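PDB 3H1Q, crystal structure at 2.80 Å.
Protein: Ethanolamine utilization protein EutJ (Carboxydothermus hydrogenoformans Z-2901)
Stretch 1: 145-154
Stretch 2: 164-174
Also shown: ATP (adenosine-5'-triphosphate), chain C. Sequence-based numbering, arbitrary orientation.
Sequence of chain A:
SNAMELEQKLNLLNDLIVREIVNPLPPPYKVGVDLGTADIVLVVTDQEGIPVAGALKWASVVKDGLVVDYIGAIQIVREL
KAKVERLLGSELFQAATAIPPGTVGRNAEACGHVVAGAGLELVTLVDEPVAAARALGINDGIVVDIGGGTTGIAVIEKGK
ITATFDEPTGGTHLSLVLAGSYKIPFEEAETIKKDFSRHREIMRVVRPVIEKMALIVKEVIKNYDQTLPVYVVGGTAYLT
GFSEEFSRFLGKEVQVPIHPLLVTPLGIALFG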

# COMPACT_ATOMS: atom_id res chain seq x y z
N ASP A 145 7.70 2.51 0.90
CA ASP A 145 6.26 2.44 0.96
C ASP A 145 5.79 3.78 1.49
O ASP A 145 6.00 4.09 2.64
CB ASP A 145 5.84 1.31 1.90
CG ASP A 145 4.38 0.89 1.73
OD1 ASP A 145 3.54 1.71 1.26
OD2 ASP A 145 4.06 -0.29 2.07
N ILE A 146 5.20 4.61 0.65
CA ILE A 146 4.74 5.88 1.16
C ILE A 146 3.25 5.76 1.36
O ILE A 146 2.49 6.08 0.45
CB ILE A 146 5.09 7.07 0.20
CG1 ILE A 146 6.60 7.12 -0.10
CG2 ILE A 146 4.56 8.40 0.76
CD1 ILE A 146 7.08 8.38 -0.73
N GLY A 147 2.85 5.27 2.54
CA GLY A 147 1.43 5.12 2.91
C GLY A 147 0.70 6.44 3.06
O GLY A 147 1.16 7.46 2.58
N GLY A 148 -0.45 6.44 3.72
CA GLY A 148 -1.22 7.67 3.88
C GLY A 148 -0.81 8.45 5.12
O GLY A 148 -0.82 9.70 5.13
N GLY A 149 -0.43 7.71 6.16
CA GLY A 149 -0.12 8.27 7.48
C GLY A 149 1.31 8.07 7.96
O GLY A 149 1.82 8.90 8.73
N THR A 150 1.94 6.97 7.55
CA THR A 150 3.39 6.92 7.63
C THR A 150 4.01 6.42 6.33
O THR A 150 3.39 5.63 5.59
CB THR A 150 3.95 6.05 8.77
OG1 THR A 150 3.77 4.67 8.44
CG2 THR A 150 3.33 6.39 10.13
N THR A 151 5.24 6.89 6.07
CA THR A 151 6.13 6.28 5.10
C THR A 151 6.91 5.22 5.85
O THR A 151 6.89 5.21 7.06
CB THR A 151 7.10 7.31 4.55
OG1 THR A 151 6.38 8.51 4.20
CG2 THR A 151 7.86 6.75 3.32
N GLY A 152 7.60 4.35 5.15
CA GLY A 152 8.22 3.22 5.79
C GLY A 152 9.34 2.66 4.95
O GLY A 152 9.15 1.71 4.18
N ILE A 153 10.51 3.25 5.13
CA ILE A 153 11.71 2.86 4.38
C ILE A 153 12.16 1.45 4.74
O ILE A 153 11.86 0.96 5.83
CB ILE A 153 12.86 3.85 4.63
CG1 ILE A 153 12.34 5.28 4.89
CG2 ILE A 153 13.86 3.81 3.49
CD1 ILE A 153 11.65 5.93 3.73
N ALA A 154 12.89 0.81 3.84
CA ALA A 154 13.35 -0.55 4.07
C ALA A 154 14.38 -0.94 3.03
O ALA A 154 14.37 -0.43 1.91
CB ALA A 154 12.18 -1.52 4.05
N THR A 164 15.68 -1.69 8.17
CA THR A 164 14.30 -1.16 8.11
C THR A 164 14.12 0.08 8.95
O THR A 164 14.81 0.27 9.94
CB THR A 164 13.30 -2.20 8.65
OG1 THR A 164 13.67 -3.52 8.22
CG2 THR A 164 11.85 -1.87 8.19
N PHE A 165 13.16 0.92 8.56
CA PHE A 165 12.91 2.21 9.18
C PHE A 165 11.45 2.59 8.95
O PHE A 165 10.69 1.77 8.44
CB PHE A 165 13.86 3.26 8.57
CG PHE A 165 15.30 2.81 8.58
CD1 PHE A 165 16.14 3.16 9.63
CD2 PHE A 165 15.79 1.98 7.56
CE1 PHE A 165 17.47 2.71 9.67
CE2 PHE A 165 17.11 1.51 7.59
CZ PHE A 165 17.96 1.89 8.64
N ASP A 166 11.06 3.80 9.34
CA ASP A 166 9.71 4.31 9.09
C ASP A 166 9.60 5.65 9.76
O ASP A 166 10.21 5.85 10.80
CB ASP A 166 8.61 3.34 9.58
CG ASP A 166 8.65 3.08 11.10
OD1 ASP A 166 8.11 3.93 11.86
OD2 ASP A 166 9.16 2.02 11.54
N GLU A 167 8.86 6.57 9.18
CA GLU A 167 8.80 7.91 9.71
C GLU A 167 7.48 8.58 9.36
O GLU A 167 7.11 8.67 8.20
CB GLU A 167 10.01 8.79 9.24
N PRO A 168 6.79 9.07 10.39
CA PRO A 168 5.46 9.66 10.43
C PRO A 168 5.14 10.67 9.35
O PRO A 168 4.65 11.75 9.66
CB PRO A 168 5.43 10.35 11.78
CG PRO A 168 6.28 9.46 12.64
CD PRO A 168 7.40 9.01 11.73
N THR A 169 5.39 10.33 8.09
CA THR A 169 4.89 11.18 7.02
C THR A 169 4.18 10.42 5.88
O THR A 169 4.44 9.23 5.65
CB THR A 169 5.96 12.16 6.50
OG1 THR A 169 5.33 13.41 6.19
CG2 THR A 169 6.65 11.61 5.27
N GLY A 170 3.26 11.11 5.19
CA GLY A 170 2.52 10.49 4.10
C GLY A 170 1.42 11.34 3.49
O GLY A 170 1.29 12.54 3.77
N GLY A 171 0.62 10.67 2.67
CA GLY A 171 -0.41 11.30 1.86
C GLY A 171 -1.20 12.37 2.57
O GLY A 171 -1.66 13.34 1.95
N THR A 172 -1.34 12.20 3.87
CA THR A 172 -2.28 13.04 4.59
C THR A 172 -1.73 14.44 4.75
O THR A 172 -2.44 15.41 4.58
CB THR A 172 -2.66 12.42 5.94
OG1 THR A 172 -2.60 10.99 5.84
CG2 THR A 172 -4.07 12.85 6.33
N HIS A 173 -0.44 14.52 5.07
CA HIS A 173 0.21 15.79 5.21
C HIS A 173 0.05 16.51 3.91
O HIS A 173 -0.43 17.63 3.90
CB HIS A 173 1.67 15.57 5.56
CG HIS A 173 1.87 14.70 6.76
ND1 HIS A 173 2.34 13.40 6.66
CD2 HIS A 173 1.61 14.91 8.07
CE1 HIS A 173 2.38 12.87 7.88
NE2 HIS A 173 1.95 13.76 8.75
N LEU A 174 0.39 15.86 2.79
CA LEU A 174 0.06 16.39 1.48
C LEU A 174 -1.35 16.98 1.45
O LEU A 174 -1.53 18.16 1.16
CB LEU A 174 0.17 15.34 0.37
CG LEU A 174 1.36 14.43 0.09
CD1 LEU A 174 1.00 13.55 -1.07
CD2 LEU A 174 2.57 15.20 -0.25
PG ATP C . -0.29 1.20 3.52
O1G ATP C . -1.27 0.70 2.47
O2G ATP C . 0.86 1.98 2.95
O3G ATP C . 0.24 0.10 4.43
PB ATP C . -2.36 3.05 3.80
O1B ATP C . -2.89 4.12 4.70
O2B ATP C . -3.37 2.05 3.31
O3B ATP C . -1.07 2.31 4.40
PA ATP C . -1.80 3.64 0.96
O1A ATP C . -3.00 2.81 0.60
O2A ATP C . -0.44 3.16 0.52
O3A ATP C . -1.67 3.83 2.56
O5' ATP C . -2.06 5.17 0.53
C5' ATP C . -3.13 5.98 0.97
C4' ATP C . -2.77 7.36 0.46
O4' ATP C . -2.64 7.31 -0.96
C3' ATP C . -3.87 8.35 0.75
O3' ATP C . -3.33 9.57 1.28
C2' ATP C . -4.45 8.69 -0.60
O2' ATP C . -4.87 10.05 -0.66
C1' ATP C . -3.32 8.40 -1.57
N9 ATP C . -3.99 8.24 -2.91
C8 ATP C . -4.87 7.29 -3.30
N7 ATP C . -5.34 7.52 -4.55
C5 ATP C . -4.77 8.65 -5.01
C6 ATP C . -4.80 9.46 -6.25
N6 ATP C . -5.56 9.11 -7.32
N1 ATP C . -4.03 10.58 -6.30
C2 ATP C . -3.26 10.99 -5.28
N3 ATP C . -3.17 10.29 -4.13
C4 ATP C . -3.89 9.13 -3.92

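Two segments of one chain can be held together largely by main-chain hydrogen bonds, with threonine hydroxyls and a few apolar contacts adding to them. EutJ illustrates the principle, its stretch 164-174 running antiparallel to 145-154 before turning into a helix beside the bound ATP.

At Thr 164 the two backbones are close, with CA of Thr 164 4.2 Å from CA of Ala 154 in a non-hydrogen-bonded antiparallel pair. Both side chains lie on the same face of the sheet, and CG2 of Thr 164 rests 4.2 Å from CB of Ala 154. Phe 165 N then donates to Ile 153 O at 3.0 Å, while Ile 153 CB and Phe 165 CB meet at 4.1 Å in an apolar contact. Asp 166 offers no charge pairing across the interface; Asp 166 CB packs 3.6 Å from Thr 151 O.

Glu 167, modelled only to CB, contributes through its backbone. Glu 167 N donates to Thr 151 O at 3.2 Å, and Glu 167 O accepts a weak return bond from Thr 151 N at 3.3 Å, forming a single bridge. Pro 168, which lacks an amide hydrogen, makes van der Waals contact instead, with Pro 168 CA 3.9 Å from CG2 of Thr 150. At Thr 169 a side chain takes over: Thr 151 OG1 donates to Thr 169 O at 2.5 Å.

Gly 170 occupies the N-cap position, where a CB would clash with the carbonyl oxygens of Gly 147 and Gly 148. The helix start then supplies free amides: Gly 171 N donates to Gly 147 O at 3.3 Å, nearly linearly, and Thr 172 N to Gly 148 O at 2.8 Å. Gly 148 O also accepts a very short bond, 2.3 Å, from Thr 172 OG1. Gly 148 N meanwhile lies 3.1 Å from ATP O3A.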